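Local coordinates for Poly(Beta-D-mannuronate) lyase (Pseudopedobacter saltans, PDB 7O79), which probably cleaves poly(beta-D-mannuronate), the mannuronate-rich part of alginate, by beta-elimination, as a family 6 polysaccharide lyase built as a parallel beta-helix, at residues S9-A14 with V34-N39; S64-D69 with L73-L78. All coordinates share one frame; numbering follows the deposited sequence.

Contact 1. Residues S9-A14 with V34-N39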
ATOM      1  N   SER A   9      35.314  -6.941  -3.487  1.00 36.73           N
ATOM      2  CA  SER A   9      35.988  -8.221  -3.321  1.00 36.96           C
ATOM      3  C   SER A   9      35.962  -8.665  -1.861  1.00 35.66           C
ATOM      4  O   SER A   9      35.603  -9.808  -1.553  1.00 34.75           O
ATOM      5  CB  SER A   9      37.425  -8.117  -3.844  1.00 41.30           C
ATOM      6  OG  SER A   9      38.207  -9.237  -3.459  1.00 48.44           O
ATOM      7  N   GLU A  10      36.329  -7.763  -0.944  1.00 35.35           N
ATOM      8  CA  GLU A  10      36.314  -8.107   0.473  1.00 36.78           C
ATOM      9  C   GLU A  10      34.895  -8.427   0.948  1.00 35.85           C
ATOM     10  O   GLU A  10      34.694  -9.363   1.732  1.00 33.42           O
ATOM     11  CB  GLU A  10      36.918  -6.970   1.301  1.00 37.47           C
ATOM     12  CG  GLU A  10      38.335  -6.563   0.912  1.00 39.54           C
ATOM     13  CD  GLU A  10      39.012  -5.733   1.991  1.00 41.10           C
ATOM     14  OE1 GLU A  10      38.300  -5.062   2.768  1.00 39.22           O
ATOM     15  OE2 GLU A  10      40.258  -5.753   2.072  1.00 47.04           O
ATOM     16  N   LEU A  11      33.904  -7.668   0.466  1.00 32.56           N
ATOM     17  CA  LEU A  11      32.508  -7.876   0.854  1.00 31.72           C
ATOM     18  C   LEU A  11      32.018  -9.285   0.510  1.00 33.95           C
ATOM     19  O   LEU A  11      31.404  -9.966   1.347  1.00 31.74           O
ATOM     20  CB  LEU A  11      31.636  -6.823   0.168  1.00 32.49           C
ATOM     21  CG  LEU A  11      30.134  -6.910   0.412  1.00 29.49           C
ATOM     22  CD1 LEU A  11      29.811  -6.824   1.920  1.00 28.84           C
ATOM     23  CD2 LEU A  11      29.440  -5.820  -0.387  1.00 29.66           C
ATOM     24  N   ASN A  12      32.262  -9.738  -0.722  1.00 31.66           N
ATOM     25  CA  ASN A  12      31.805 -11.073  -1.096  1.00 34.59           C
ATOM     26  C   ASN A  12      32.538 -12.160  -0.313  1.00 35.11           C
ATOM     27  O   ASN A  12      31.938 -13.190   0.017  1.00 33.32           O
ATOM     28  CB  ASN A  12      31.951 -11.285  -2.607  1.00 30.95           C
ATOM     29  CG  ASN A  12      31.048 -10.345  -3.415  1.00 39.13           C
ATOM     30  OD1 ASN A  12      30.013  -9.888  -2.926  1.00 36.32           O
ATOM     31  ND2 ASN A  12      31.445 -10.051  -4.646  1.00 37.75           N
ATOM     32  N   LYS A  13      33.816 -11.942   0.018  1.00 34.07           N
ATOM     33  CA  LYS A  13      34.533 -12.890   0.872  1.00 36.27           C
ATOM     34  C   LYS A  13      33.902 -12.957   2.258  1.00 34.49           C
ATOM     35  O   LYS A  13      33.691 -14.045   2.806  1.00 35.50           O
ATOM     36  CB  LYS A  13      36.012 -12.502   0.976  1.00 37.36           C
ATOM     37  CG  LYS A  13      36.820 -12.712  -0.308  1.00 41.21           C
ATOM     38  CD  LYS A  13      38.282 -13.060  -0.014  1.00 42.81           C
ATOM     39  N   ALA A  14      33.609 -11.793   2.847  1.00 33.58           N
ATOM     40  CA  ALA A  14      32.962 -11.759   4.153  1.00 33.52           C
ATOM     41  C   ALA A  14      31.594 -12.431   4.116  1.00 32.08           C
ATOM     42  O   ALA A  14      31.224 -13.148   5.052  1.00 31.61           O
ATOM     43  CB  ALA A  14      32.837 -10.319   4.635  1.00 29.40           C
ATOM     44  N   VAL A  34      27.897  -2.184  -7.259  1.00 34.16           N
ATOM     45  CA  VAL A  34      28.020  -3.362  -6.400  1.00 34.55           C
ATOM     46  C   VAL A  34      26.667  -4.052  -6.314  1.00 34.73           C
ATOM     47  O   VAL A  34      25.716  -3.508  -5.741  1.00 31.53           O
ATOM     48  CB  VAL A  34      28.548  -3.015  -5.001  1.00 36.43           C
ATOM     49  CG1 VAL A  34      28.876  -4.318  -4.240  1.00 33.44           C
ATOM     50  CG2 VAL A  34      29.797  -2.145  -5.108  1.00 36.01           C
ATOM     51  N   LYS A  35      26.587  -5.263  -6.858  1.00 31.70           N
ATOM     52  CA  LYS A  35      25.400  -6.105  -6.716  1.00 36.79           C
ATOM     53  C   LYS A  35      25.630  -6.989  -5.500  1.00 35.16           C
ATOM     54  O   LYS A  35      26.398  -7.955  -5.549  1.00 38.40           O
ATOM     55  CB  LYS A  35      25.158  -6.922  -7.980  1.00 38.07           C
ATOM     56  CG  LYS A  35      24.016  -7.921  -7.907  1.00 36.23           C
ATOM     57  CD  LYS A  35      24.031  -8.819  -9.150  1.00 45.84           C
ATOM     58  CE  LYS A  35      22.817  -9.748  -9.234  1.00 46.74           C
ATOM     59  NZ  LYS A  35      21.634  -9.298  -8.418  1.00 46.88           N
ATOM     60  N   ILE A  36      24.975  -6.658  -4.396  1.00 32.08           N
ATOM     61  CA  ILE A  36      25.171  -7.374  -3.140  1.00 30.83           C
ATOM     62  C   ILE A  36      24.237  -8.581  -3.118  1.00 31.11           C
ATOM     63  O   ILE A  36      23.017  -8.426  -2.991  1.00 30.07           O
ATOM     64  CB  ILE A  36      24.914  -6.447  -1.949  1.00 29.44           C
ATOM     65  CG1 ILE A  36      25.900  -5.285  -1.972  1.00 28.60           C
ATOM     66  CG2 ILE A  36      25.036  -7.197  -0.639  1.00 32.38           C
ATOM     67  CD1 ILE A  36      25.613  -4.224  -0.939  1.00 29.08           C
ATOM     68  N   LEU A  37      24.812  -9.770  -3.160  1.00 28.78           N
ATOM     69  CA  LEU A  37      24.050 -10.999  -3.028  1.00 31.05           C
ATOM     70  C   LEU A  37      24.320 -11.542  -1.622  1.00 27.94           C
ATOM     71  O   LEU A  37      25.258 -12.253  -1.399  1.00 27.23           O
ATOM     72  CB  LEU A  37      24.383 -12.031  -4.091  1.00 32.58           C
ATOM     73  CG  LEU A  37      24.187 -11.698  -5.564  1.00 38.22           C
ATOM     74  CD1 LEU A  37      24.557 -12.892  -6.405  1.00 38.65           C
ATOM     75  CD2 LEU A  37      22.786 -11.198  -5.892  1.00 39.01           C
ATOM     76  N   PHE A  38      23.464 -11.181  -0.689  1.00 25.60           N
ATOM     77  CA  PHE A  38      23.630 -11.521   0.714  1.00 26.36           C
ATOM     78  C   PHE A  38      23.014 -12.873   1.011  1.00 27.65           C
ATOM     79  O   PHE A  38      21.837 -13.006   1.190  1.00 26.04           O
ATOM     80  CB  PHE A  38      22.995 -10.410   1.539  1.00 26.40           C
ATOM     81  CG  PHE A  38      23.418 -10.341   2.959  1.00 28.62           C
ATOM     82  CD1 PHE A  38      24.539 -10.987   3.423  1.00 27.98           C
ATOM     83  CD2 PHE A  38      22.679  -9.574   3.842  1.00 26.42           C
ATOM     84  CE1 PHE A  38      24.900 -10.889   4.740  1.00 29.62           C
ATOM     85  CE2 PHE A  38      23.038  -9.465   5.155  1.00 26.66           C
ATOM     86  CZ  PHE A  38      24.161 -10.120   5.609  1.00 27.23           C
ATOM     87  N   ASN A  39      23.883 -13.861   1.081  1.00 25.31           N
ATOM     88  CA  ASN A  39      23.493 -15.222   1.287  1.00 27.87           C
ATOM     89  C   ASN A  39      24.278 -15.936   2.335  1.00 27.00           C
ATOM     90  O   ASN A  39      24.342 -17.134   2.300  1.00 27.58           O
ATOM     91  CB  ASN A  39      23.558 -16.025   0.002  1.00 27.56           C
ATOM     92  CG  ASN A  39      24.973 -16.239  -0.487  1.00 33.85           C
ATOM     93  OD1 ASN A  39      25.883 -15.535  -0.117  1.00 29.91           O
ATOM     94  ND2 ASN A  39      25.141 -17.220  -1.336  1.00 33.81           N
TER
HETATM   95  O   HOH W   1      27.503 -10.280  -3.582  1.00 36.44           O

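Contact 2. Residues S64-D69 with L73-L78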
ATOM      1  N   SER A  64      24.062  -0.571  -8.400  1.00 31.91           N
ATOM      2  CA  SER A  64      24.128  -1.262  -7.123  1.00 32.25           C
ATOM      3  C   SER A  64      22.745  -1.764  -6.735  1.00 29.35           C
ATOM      4  O   SER A  64      21.728  -1.174  -7.104  1.00 30.49           O
ATOM      5  CB  SER A  64      24.670  -0.333  -6.045  1.00 30.80           C
ATOM      6  OG  SER A  64      26.025  -0.057  -6.328  1.00 35.27           O
ATOM      7  N   SER A  65      22.717  -2.864  -5.994  1.00 31.07           N
ATOM      8  CA  SER A  65      21.472  -3.500  -5.583  1.00 29.69           C
ATOM      9  C   SER A  65      21.806  -4.441  -4.441  1.00 31.23           C
ATOM     10  O   SER A  65      22.974  -4.760  -4.203  1.00 29.34           O
ATOM     11  CB  SER A  65      20.807  -4.243  -6.748  1.00 25.76           C
ATOM     12  OG  SER A  65      21.678  -5.269  -7.208  1.00 28.81           O
ATOM     13  N   LEU A  66      20.762  -4.884  -3.737  1.00 28.22           N
ATOM     14  CA  LEU A  66      20.895  -5.758  -2.579  1.00 26.89           C
ATOM     15  C   LEU A  66      19.802  -6.809  -2.624  1.00 27.18           C
ATOM     16  O   LEU A  66      18.631  -6.470  -2.824  1.00 25.27           O
ATOM     17  CB  LEU A  66      20.792  -4.951  -1.284  1.00 27.38           C
ATOM     18  CG  LEU A  66      20.490  -5.682   0.026  1.00 29.75           C
ATOM     19  CD1 LEU A  66      21.691  -6.498   0.485  1.00 27.97           C
ATOM     20  CD2 LEU A  66      20.101  -4.671   1.103  1.00 28.06           C
ATOM     21  N   SER A  67      20.193  -8.070  -2.429  1.00 22.16           N
ATOM     22  CA  SER A  67      19.296  -9.218  -2.406  1.00 27.96           C
ATOM     23  C   SER A  67      19.532 -10.003  -1.125  1.00 26.72           C
ATOM     24  O   SER A  67      20.660 -10.430  -0.859  1.00 26.31           O
ATOM     25  CB  SER A  67      19.523 -10.126  -3.622  1.00 28.81           C
ATOM     26  OG  SER A  67      19.211  -9.435  -4.814  1.00 34.57           O
ATOM     27  N   PHE A  68      18.472 -10.198  -0.340  1.00 25.27           N
ATOM     28  CA  PHE A  68      18.509 -11.080   0.826  1.00 27.31           C
ATOM     29  C   PHE A  68      18.211 -12.489   0.327  1.00 25.36           C
ATOM     30  O   PHE A  68      17.071 -12.784  -0.032  1.00 25.31           O
ATOM     31  CB  PHE A  68      17.459 -10.676   1.861  1.00 25.08           C
ATOM     32  CG  PHE A  68      17.686  -9.331   2.516  1.00 25.20           C
ATOM     33  CD1 PHE A  68      17.195  -8.178   1.941  1.00 26.97           C
ATOM     34  CD2 PHE A  68      18.344  -9.235   3.729  1.00 22.65           C
ATOM     35  CE1 PHE A  68      17.371  -6.934   2.552  1.00 24.84           C
ATOM     36  CE2 PHE A  68      18.517  -8.003   4.349  1.00 26.14           C
ATOM     37  CZ  PHE A  68      18.034  -6.851   3.754  1.00 24.67           C
ATOM     38  N   ASP A  69      19.215 -13.366   0.292  1.00 28.43           N
ATOM     39  CA  ASP A  69      19.035 -14.685  -0.319  1.00 26.42           C
ATOM     40  C   ASP A  69      19.277 -15.833   0.650  1.00 27.96           C
ATOM     41  O   ASP A  69      19.540 -16.955   0.202  1.00 25.48           O
ATOM     42  CB  ASP A  69      19.936 -14.858  -1.546  1.00 31.13           C
ATOM     43  CG  ASP A  69      19.709 -13.780  -2.603  1.00 33.46           C
ATOM     44  OD1 ASP A  69      18.579 -13.258  -2.715  1.00 31.61           O
ATOM     45  OD2 ASP A  69      20.668 -13.455  -3.325  1.00 38.28           O
ATOM     46  N   LEU A  73      18.992 -12.538   8.045  1.00 22.79           N
ATOM     47  CA  LEU A  73      20.007 -11.572   7.664  1.00 20.25           C
ATOM     48  C   LEU A  73      19.486 -10.156   7.859  1.00 24.86           C
ATOM     49  O   LEU A  73      18.337  -9.854   7.529  1.00 24.19           O
ATOM     50  CB  LEU A  73      20.441 -11.771   6.210  1.00 21.26           C
ATOM     51  CG  LEU A  73      21.008 -13.151   5.872  1.00 24.53           C
ATOM     52  CD1 LEU A  73      21.462 -13.198   4.424  1.00 26.14           C
ATOM     53  CD2 LEU A  73      22.162 -13.468   6.821  1.00 23.52           C
ATOM     54  N   VAL A  74      20.346  -9.289   8.382  1.00 23.41           N
ATOM     55  CA  VAL A  74      20.002  -7.914   8.697  1.00 24.13           C
ATOM     56  C   VAL A  74      20.932  -7.001   7.913  1.00 25.74           C
ATOM     57  O   VAL A  74      22.143  -7.241   7.851  1.00 25.41           O
ATOM     58  CB  VAL A  74      20.123  -7.636  10.210  1.00 24.24           C
ATOM     59  CG1 VAL A  74      19.772  -6.180  10.531  1.00 28.07           C
ATOM     60  CG2 VAL A  74      19.267  -8.622  11.013  1.00 26.34           C
ATOM     61  N   VAL A  75      20.367  -5.945   7.331  1.00 24.02           N
ATOM     62  CA  VAL A  75      21.132  -4.926   6.629  1.00 25.92           C
ATOM     63  C   VAL A  75      20.768  -3.586   7.240  1.00 24.58           C
ATOM     64  O   VAL A  75      19.581  -3.281   7.393  1.00 25.91           O
ATOM     65  CB  VAL A  75      20.858  -4.936   5.113  1.00 24.87           C
ATOM     66  CG1 VAL A  75      21.420  -3.680   4.464  1.00 24.53           C
ATOM     67  CG2 VAL A  75      21.450  -6.197   4.469  1.00 23.57           C
ATOM     68  N   GLU A  76      21.781  -2.797   7.616  1.00 25.03           N
ATOM     69  CA  GLU A  76      21.550  -1.537   8.310  1.00 26.41           C
ATOM     70  C   GLU A  76      22.397  -0.418   7.729  1.00 29.15           C
ATOM     71  O   GLU A  76      23.563  -0.628   7.388  1.00 26.53           O
ATOM     72  CB  GLU A  76      21.876  -1.655   9.796  1.00 33.43           C
ATOM     73  CG  GLU A  76      21.302  -2.871  10.451  1.00 36.18           C
ATOM     74  CD  GLU A  76      21.171  -2.701  11.939  1.00 43.67           C
ATOM     75  OE1 GLU A  76      20.029  -2.596  12.429  1.00 50.83           O
ATOM     76  OE2 GLU A  76      22.222  -2.672  12.616  1.00 47.60           O
ATOM     77  N   GLY A  77      21.809   0.778   7.644  1.00 25.21           N
ATOM     78  CA  GLY A  77      22.589   1.993   7.478  1.00 29.51           C
ATOM     79  C   GLY A  77      23.088   2.337   6.090  1.00 32.35           C
ATOM     80  O   GLY A  77      23.957   3.211   5.969  1.00 30.11           O
ATOM     81  N   LEU A  78      22.560   1.715   5.034  1.00 27.24           N
ATOM     82  CA  LEU A  78      23.040   1.971   3.680  1.00 28.52           C
ATOM     83  C   LEU A  78      22.333   3.169   3.032  1.00 27.17           C
ATOM     84  O   LEU A  78      21.281   3.620   3.473  1.00 29.32           O
ATOM     85  CB  LEU A  78      22.869   0.734   2.796  1.00 27.61           C
ATOM     86  CG  LEU A  78      23.525  -0.546   3.313  1.00 29.73           C
ATOM     87  CD1 LEU A  78      23.486  -1.644   2.249  1.00 28.53           C
ATOM     88  CD2 LEU A  78      24.960  -0.243   3.756  1.00 29.24           C
TER

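Contact 1. Residues S9-A14 with V34-N39
The flat amide of Asn12 meets strand 35-38 through one water, which lies beyond its OD1, out of the amide plane, the bond tilted from it by about 45°. The water donates to Asn12 OD1 at 2.6 Å and, less closely, to Lys35 O at 3.2 Å, and it accepts a bond from Leu37 N at 2.8 Å. A short polar side chain suits this place on the helix surface, because its carbonyl oxygen accepts a hydrogen bond from the water while the water serves two backbone groups of the strand.

Beside this bridge the contact is apolar. Leu11, with CG anti to the backbone N (chi1 178°), sends CD2 toward the strand, where it lies 3.9 Å from CG1 of Ile36. The two side chains cross at about a right angle. The same CD2 is 4.2 Å from CG1 of Val34, a looser touch. Leucine is long enough to reach from the helix, and the branched residues offer methyl and methylene groups to receive it. Leu11 also rests on Leu50, Ile24 and Met26, so helix 8-17 closes the end of the beta-helix, as N-terminal helices do in related folds.

Strand 35-38 is outermost on its beta-helix face and bonds to strand 65-68. The contact thus pairs a small hydrocarbon patch, facing the interior, with a water, held by Asn12, that bonds to the edge with no further strand beside it.

Contact 2. Residues S64-D69 with L73-L78
One corner of a coil of the beta-helix lies here: strand 65-68 runs in, the chain turns, and strand 73-76 leaves at 155° to it, on another face of the coil. The strand axes stay 9.0 Å apart at closest and no hydrogen bond joins them, so the gap is filled mainly by side chains. Alternation along each strand sends Leu66, Phe68, Leu73 and Val75 inward.

Phe68 meets three residues of the other strand, Leu73, Val74 and Val75. Its CG lies anti to the carbonyl carbon (chi1 -66°), which swings the ring across to the second strand. There CE2 approaches Val75 CG2 to 3.4 Å, a tight fit, and Leu73 O to 3.7 Å, both partners oblique to the ring, while CZ is 3.7 Å from Val75 CB. Nearer the CG end of the ring, CD2 lies 4.1 Å from Leu73 CB, the two side chains sliding past each other in opposite directions. Carbonyl carbon C of Val74 stands at the ring's edge, near its plane. A large flat residue suits this place, since it spans the corner while its ring also stacks with Phe93.

Leu66 and Val75 meet tip to tip, with Leu66 CD2 3.7 Å from Val75 CG1. The beta-branched valine can thus offer one methyl to Leu66 and the other chiefly to Phe68. Leu73 and Val75 both reach Phe38, and Leu100 touches Phe68 and Val75. Such aliphatic and aromatic stacking inside the coils, continued from one coil to another, is typical of the right-handed parallel beta-helix of the pectate lyase-like superfamily.

Overall arrangement
From the N terminus, helix 8-17 comes first, and contact 1 closes the loop of 19 residues that holds strands 23-26 and 29-32 before the chain reaches 34-39. Contact 2 opens later and closes a much shorter loop of three residues between 64-69 and 73-78. The two are in series, neither nested nor crossed, with centres about 10 Å apart. They meet because strands 35-38 and 65-68 are parallel neighbours: Ile36 N probably bonds to Ser65 O, and Ile36 packs on Leu66. Together, contact 1 joins the capping helix to the first strand of this face, and contact 2 carries the packing from its second strand to another face of the coil.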